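PDB 2VPZ: hypothetical membrane spanning protein from Thermus thermophilus, which probably serves as the quinone-binding integral membrane subunit of a polysulfide reductase complex, passing electrons from the membrane quinol pool to its partner subunits. Local coordinates for residues R47-Y52 with S169-F174; L133-N138 with P142-L147. All blocks are in the same frame, centred on the assembly; numbering follows the deposited sequence.

Contact 1: residues R47-Y52 with S169-F174; sequences RRYTLY and SPWALF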
loop_
_atom_site.group_PDB
_atom_site.type_symbol
_atom_site.label_atom_id
_atom_site.label_comp_id
_atom_site.label_asym_id
_atom_site.label_seq_id
_atom_site.Cartn_x
_atom_site.Cartn_y
_atom_site.Cartn_z
ATOM N N ARG C 47 -48.782 42.021 8.381
ATOM C CA ARG C 47 -49.156 42.182 6.982
ATOM C C ARG C 47 -48.097 42.663 5.992
ATOM O O ARG C 47 -47.983 42.152 4.870
ATOM C CB ARG C 47 -50.412 43.047 6.892
ATOM C CG ARG C 47 -51.716 42.302 7.140
ATOM C CD ARG C 47 -52.226 41.733 5.814
ATOM N NE ARG C 47 -52.406 42.770 4.795
ATOM C CZ ARG C 47 -53.064 42.607 3.658
ATOM N NH1 ARG C 47 -53.609 41.426 3.409
ATOM N NH2 ARG C 47 -53.191 43.597 2.777
ATOM N N ARG C 48 -47.344 43.664 6.409
ATOM C CA ARG C 48 -46.298 44.215 5.581
ATOM C C ARG C 48 -45.019 43.372 5.716
ATOM O O ARG C 48 -44.191 43.368 4.815
ATOM C CB ARG C 48 -46.021 45.677 5.936
ATOM C CG ARG C 48 -45.401 45.857 7.297
ATOM C CD ARG C 48 -45.359 47.312 7.682
ATOM N NE ARG C 48 -44.078 47.938 7.396
ATOM C CZ ARG C 48 -43.259 48.396 8.333
ATOM N NH1 ARG C 48 -43.612 48.288 9.602
ATOM N NH2 ARG C 48 -42.100 48.950 7.999
ATOM N N TYR C 49 -44.836 42.657 6.823
ATOM C CA TYR C 49 -43.652 41.800 6.903
ATOM C C TYR C 49 -43.848 40.628 5.920
ATOM O O TYR C 49 -42.891 40.093 5.364
ATOM C CB TYR C 49 -43.338 41.307 8.324
ATOM C CG TYR C 49 -42.407 42.264 9.058
ATOM C CD1 TYR C 49 -42.917 43.344 9.788
ATOM C CD2 TYR C 49 -41.021 42.139 8.948
ATOM C CE1 TYR C 49 -42.070 44.278 10.385
ATOM C CE2 TYR C 49 -40.160 43.065 9.536
ATOM C CZ TYR C 49 -40.691 44.137 10.257
ATOM O OH TYR C 49 -39.852 45.055 10.849
ATOM N N THR C 50 -45.100 40.271 5.668
ATOM C CA THR C 50 -45.414 39.219 4.733
ATOM C C THR C 50 -45.149 39.707 3.279
ATOM O O THR C 50 -44.616 38.966 2.432
ATOM C CB THR C 50 -46.887 38.726 4.927
ATOM O OG1 THR C 50 -47.107 38.426 6.300
ATOM C CG2 THR C 50 -47.170 37.486 4.059
ATOM N N LEU C 51 -45.464 40.969 2.984
ATOM C CA LEU C 51 -45.204 41.509 1.644
ATOM C C LEU C 51 -43.691 41.394 1.301
ATOM O O LEU C 51 -43.338 40.930 0.212
ATOM C CB LEU C 51 -45.658 42.987 1.466
ATOM C CG LEU C 51 -45.342 43.602 0.081
ATOM C CD1 LEU C 51 -46.116 42.870 -1.054
ATOM C CD2 LEU C 51 -45.667 45.112 0.051
ATOM N N TYR C 52 -42.847 41.806 2.250
ATOM C CA TYR C 52 -41.362 41.811 2.219
ATOM C C TYR C 52 -40.708 40.422 2.061
ATOM O O TYR C 52 -39.718 40.225 1.309
ATOM C CB TYR C 52 -40.832 42.414 3.517
ATOM C CG TYR C 52 -41.179 43.827 3.912
ATOM C CD1 TYR C 52 -40.977 44.246 5.225
ATOM C CD2 TYR C 52 -41.611 44.801 2.986
ATOM C CE1 TYR C 52 -41.176 45.550 5.647
ATOM C CE2 TYR C 52 -41.834 46.145 3.385
ATOM C CZ TYR C 52 -41.614 46.504 4.728
ATOM O OH TYR C 52 -41.792 47.808 5.124
ATOM N N SER C 169 -38.918 48.927 13.748
ATOM C CA SER C 169 -39.805 48.060 14.543
ATOM C C SER C 169 -39.109 47.990 15.937
ATOM O O SER C 169 -37.918 47.638 16.025
ATOM C CB SER C 169 -39.970 46.658 13.901
ATOM O OG SER C 169 -40.576 46.737 12.628
ATOM N N PRO C 170 -39.840 48.343 17.050
ATOM C CA PRO C 170 -39.363 48.334 18.452
ATOM C C PRO C 170 -38.831 46.999 19.092
ATOM O O PRO C 170 -37.876 47.016 19.897
ATOM C CB PRO C 170 -40.524 48.965 19.247
ATOM C CG PRO C 170 -41.531 49.480 18.202
ATOM C CD PRO C 170 -41.291 48.582 17.000
ATOM N N TRP C 171 -39.489 45.893 18.741
ATOM C CA TRP C 171 -39.195 44.483 19.140
ATOM C C TRP C 171 -38.194 43.900 18.086
ATOM O O TRP C 171 -38.581 43.594 17.023
ATOM C CB TRP C 171 -40.448 43.624 19.025
ATOM C CG TRP C 171 -41.087 43.763 17.614
ATOM C CD1 TRP C 171 -42.133 44.575 17.273
ATOM C CD2 TRP C 171 -40.636 43.161 16.355
ATOM N NE1 TRP C 171 -42.347 44.524 15.913
ATOM C CE2 TRP C 171 -41.444 43.672 15.333
ATOM C CE3 TRP C 171 -39.607 42.246 16.006
ATOM C CZ2 TRP C 171 -41.266 43.302 13.967
ATOM C CZ3 TRP C 171 -39.411 41.888 14.667
ATOM C CH2 TRP C 171 -40.244 42.419 13.662
ATOM N N ALA C 172 -36.914 43.759 18.376
ATOM C CA ALA C 172 -35.948 43.251 17.388
ATOM C C ALA C 172 -34.543 43.769 17.760
ATOM O O ALA C 172 -33.568 43.018 17.613
ATOM C CB ALA C 172 -36.332 43.705 15.919
ATOM N N LEU C 173 -34.429 44.999 18.254
ATOM C CA LEU C 173 -33.089 45.513 18.675
ATOM C C LEU C 173 -32.530 44.784 19.908
ATOM O O LEU C 173 -31.333 44.924 20.201
ATOM C CB LEU C 173 -32.980 47.063 18.937
ATOM C CG LEU C 173 -31.581 47.465 19.508
ATOM C CD1 LEU C 173 -30.491 47.464 18.406
ATOM C CD2 LEU C 173 -31.642 48.832 20.210
ATOM N N PHE C 174 -33.366 44.054 20.646
ATOM C CA PHE C 174 -32.858 43.243 21.783
ATOM C C PHE C 174 -32.567 41.821 21.191
ATOM O O PHE C 174 -31.449 41.306 21.359
ATOM C CB PHE C 174 -33.840 43.228 23.000
ATOM C CG PHE C 174 -33.530 42.175 24.064
ATOM C CD1 PHE C 174 -32.311 42.153 24.757
ATOM C CD2 PHE C 174 -34.467 41.173 24.331
ATOM C CE1 PHE C 174 -32.029 41.132 25.701
ATOM C CE2 PHE C 174 -34.210 40.154 25.259
ATOM C CZ PHE C 174 -32.987 40.131 25.946
#

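Contact 2: residues L133-N138 with P142-L147; sequences LALAVN and PLWNGL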
loop_
_atom_site.group_PDB
_atom_site.type_symbol
_atom_site.label_atom_id
_atom_site.label_comp_id
_atom_site.label_asym_id
_atom_site.label_seq_id
_atom_site.Cartn_x
_atom_site.Cartn_y
_atom_site.Cartn_z
ATOM N N LEU C 133 -26.458 23.376 5.147
ATOM C CA LEU C 133 -26.388 21.954 4.779
ATOM C C LEU C 133 -25.941 21.774 3.295
ATOM O O LEU C 133 -25.379 20.733 2.956
ATOM C CB LEU C 133 -27.722 21.203 5.075
ATOM C CG LEU C 133 -28.187 21.003 6.535
ATOM C CD1 LEU C 133 -29.500 20.195 6.583
ATOM C CD2 LEU C 133 -27.099 20.277 7.366
ATOM N N ALA C 134 -26.177 22.766 2.424
ATOM C CA ALA C 134 -25.732 22.673 1.018
ATOM C C ALA C 134 -24.187 22.681 1.022
ATOM O O ALA C 134 -23.536 22.088 0.143
ATOM C CB ALA C 134 -26.291 23.856 0.136
ATOM N N LEU C 135 -23.605 23.339 2.023
ATOM C CA LEU C 135 -22.148 23.388 2.241
ATOM C C LEU C 135 -21.647 22.113 2.970
ATOM O O LEU C 135 -20.866 21.334 2.407
ATOM C CB LEU C 135 -21.724 24.624 3.090
ATOM C CG LEU C 135 -22.129 26.019 2.616
ATOM C CD1 LEU C 135 -21.321 27.114 3.343
ATOM C CD2 LEU C 135 -21.941 26.133 1.081
ATOM N N ALA C 136 -22.124 21.943 4.198
ATOM C CA ALA C 136 -21.799 20.863 5.161
ATOM C C ALA C 136 -21.882 19.375 4.786
ATOM O O ALA C 136 -21.268 18.542 5.436
ATOM C CB ALA C 136 -22.573 21.111 6.515
ATOM N N VAL C 137 -22.664 19.038 3.768
ATOM C CA VAL C 137 -22.793 17.644 3.290
ATOM C C VAL C 137 -21.571 17.187 2.463
ATOM O O VAL C 137 -21.379 15.990 2.205
ATOM C CB VAL C 137 -24.086 17.414 2.399
ATOM C CG1 VAL C 137 -25.358 17.437 3.260
ATOM C CG2 VAL C 137 -24.145 18.478 1.283
ATOM N N ASN C 138 -20.766 18.167 2.031
ATOM C CA ASN C 138 -19.543 17.927 1.228
ATOM C C ASN C 138 -18.386 17.713 2.175
ATOM O O ASN C 138 -17.577 18.617 2.418
ATOM C CB ASN C 138 -19.278 19.134 0.320
ATOM C CG ASN C 138 -20.476 19.526 -0.479
ATOM O OD1 ASN C 138 -20.937 20.677 -0.420
ATOM N ND2 ASN C 138 -21.036 18.555 -1.196
ATOM N N PRO C 142 -12.594 20.295 3.474
ATOM C CA PRO C 142 -12.315 20.545 4.898
ATOM C C PRO C 142 -12.859 21.815 5.650
ATOM O O PRO C 142 -13.004 21.794 6.875
ATOM C CB PRO C 142 -10.797 20.465 5.041
ATOM C CG PRO C 142 -10.327 19.675 3.815
ATOM C CD PRO C 142 -11.370 19.992 2.724
ATOM N N LEU C 143 -13.110 22.919 4.957
ATOM C CA LEU C 143 -13.613 24.122 5.646
ATOM C C LEU C 143 -15.134 24.080 5.908
ATOM O O LEU C 143 -15.634 24.702 6.841
ATOM C CB LEU C 143 -13.208 25.439 4.916
ATOM C CG LEU C 143 -11.698 25.640 4.644
ATOM C CD1 LEU C 143 -11.381 27.110 4.278
ATOM C CD2 LEU C 143 -10.886 25.199 5.870
ATOM N N TRP C 144 -15.876 23.321 5.102
ATOM C CA TRP C 144 -17.329 23.221 5.282
ATOM C C TRP C 144 -17.744 22.152 6.258
ATOM O O TRP C 144 -18.493 21.229 5.915
ATOM C CB TRP C 144 -18.006 22.994 3.926
ATOM C CG TRP C 144 -17.903 24.215 3.086
ATOM C CD1 TRP C 144 -17.592 25.488 3.517
ATOM C CD2 TRP C 144 -18.116 24.327 1.675
ATOM N NE1 TRP C 144 -17.607 26.364 2.463
ATOM C CE2 TRP C 144 -17.932 25.682 1.322
ATOM C CE3 TRP C 144 -18.470 23.407 0.666
ATOM C CZ2 TRP C 144 -18.066 26.147 -0.021
ATOM C CZ3 TRP C 144 -18.609 23.856 -0.663
ATOM C CH2 TRP C 144 -18.414 25.214 -0.988
ATOM N N ASN C 145 -17.280 22.272 7.492
ATOM C CA ASN C 145 -17.606 21.268 8.496
ATOM C C ASN C 145 -18.985 21.510 9.147
ATOM O O ASN C 145 -19.736 22.412 8.734
ATOM C CB ASN C 145 -16.470 21.166 9.551
ATOM C CG ASN C 145 -16.448 22.325 10.545
ATOM O OD1 ASN C 145 -15.545 22.443 11.378
ATOM N ND2 ASN C 145 -17.460 23.192 10.455
ATOM N N GLY C 146 -19.298 20.671 10.128
ATOM C CA GLY C 146 -20.562 20.746 10.841
ATOM C C GLY C 146 -21.059 22.107 11.318
ATOM O O GLY C 146 -22.253 22.361 11.245
ATOM N N LEU C 147 -20.164 22.977 11.784
ATOM C CA LEU C 147 -20.528 24.342 12.249
ATOM C C LEU C 147 -21.301 25.194 11.198
ATOM O O LEU C 147 -21.984 26.165 11.549
ATOM C CB LEU C 147 -19.300 25.147 12.751
ATOM C CG LEU C 147 -19.069 25.593 14.202
ATOM C CD1 LEU C 147 -17.966 26.687 14.254
ATOM C CD2 LEU C 147 -20.365 26.137 14.853
#

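Contact 1: residues R47-Y52 with S169-F174
Y49 reaches from helix 46-65 to the loop that follows helix 148-166, and its hydroxyl meets S169 while its ring lies beside W171. The case illustrates how one tyrosine can join a helix to a distant loop when the backbones stay well apart: the nearest pair of CA atoms, those of Y49 and S169, is 10.6 Å apart. The CB of Y49 points toward the loop, and the side chain of Y49 also touches A35 and L38 of helix 16-41 and A164 of helix 148-166. Farther out, CE1 of Y49 comes to 3.8 Å from CZ2 of W171, at the edge of the indole. CZ of Y49 is equally near CH2 of W171, at 3.8 Å, and this carbon sits over one face of the phenol. The two rings therefore meet obliquely, their planes turned 59° apart. At the tip, OH of Y49 and OG of S169 share a short hydrogen bond of 2.6 Å, and the serine oxygen lies in the plane of the phenol, at its edge. S169 presents that oxygen by placing OG anti to its carbonyl carbon (chi1 -62°), while its CB rests over a face of the indole, near the rim. NE1 of W171 is hydrogen-bonded to the carboxylate of E45, which also forms a salt bridge with R48. One turn along the helix, R48 grips OH of Y52 side-on, with NE at 3.2 Å and NH2 at 3.1 Å. Chemically, the contact unites one polar link with an apolar flank: the hydroxyl pair supplies each buried side chain with a hydrogen-bonding partner, and the indole packed beside it probably limits how far the phenol can swing.

Contact 2: residues L133-N138 with P142-L147
L135 and W144 meet where helix 117-136 gives way to the loop leading to helix 148-166, and their packing shows how an aromatic side chain can pack a connection back against the helix it follows. The apolar part is a leucine laid over one face of the indole, the two side chains crossing at about a right angle. CB of L135 stands 3.8 Å from CG of W144, over the CG-CD2 side of the five-membered ring. The branch carbon CD2 of L135 makes a CH-pi contact, 4.0 Å from the centroid of the six-membered ring and 10° from its normal. With CG of L135 beside the backbone N (chi1 -55°), the leucine can set its CB and both methyls against the indole. Around this core lie contacts with main-chain oxygens. The carbonyl O of L135 approaches CE3 of W144 to 3.6 Å, and CA of A136 is 3.4 Å from O of W144, in a nearly straight CA-H...O contact. CB of A136 also touches the carbonyl O of N145. The side chain of N138 runs alongside the indole. The polar end of W144 turns to another partner, for NE1 is hydrogen-bonded to the carbonyl O of L242 in helix 227-245. Were W144 cut back to an alanine, the face that L135 lies on would be lost, which would probably open a gap beside the leucine and leave the carbonyl O of L242 without its indole donor. W144 is the centre of an inverse gamma turn, a tight bend in the connection between two successive helices of a helical membrane bundle; L135 lies about 9 Å, side chain to side chain, from the quinone-binding Y130 and H21.

Contacts 1 and 2 lie on opposite sides of the chain's centre, their own centres 31 Å apart and their nearest atoms about 20 Å apart. Along the chain the order is 47-52, 133-138, 142-147 and 169-174, placing both segments of contact 2 between those of contact 1. Helix 148-166 links them, since it follows the 142-147 loop and leads into the 169-174 loop. Contact 1 is thus a long-range tie to helix 46-65, whereas contact 2 packs within the short connection between successive helices. Together they lie at the connections before and after helix 148-166 within the helical membrane bundle, with contact 2 nearer the quinone-binding residues.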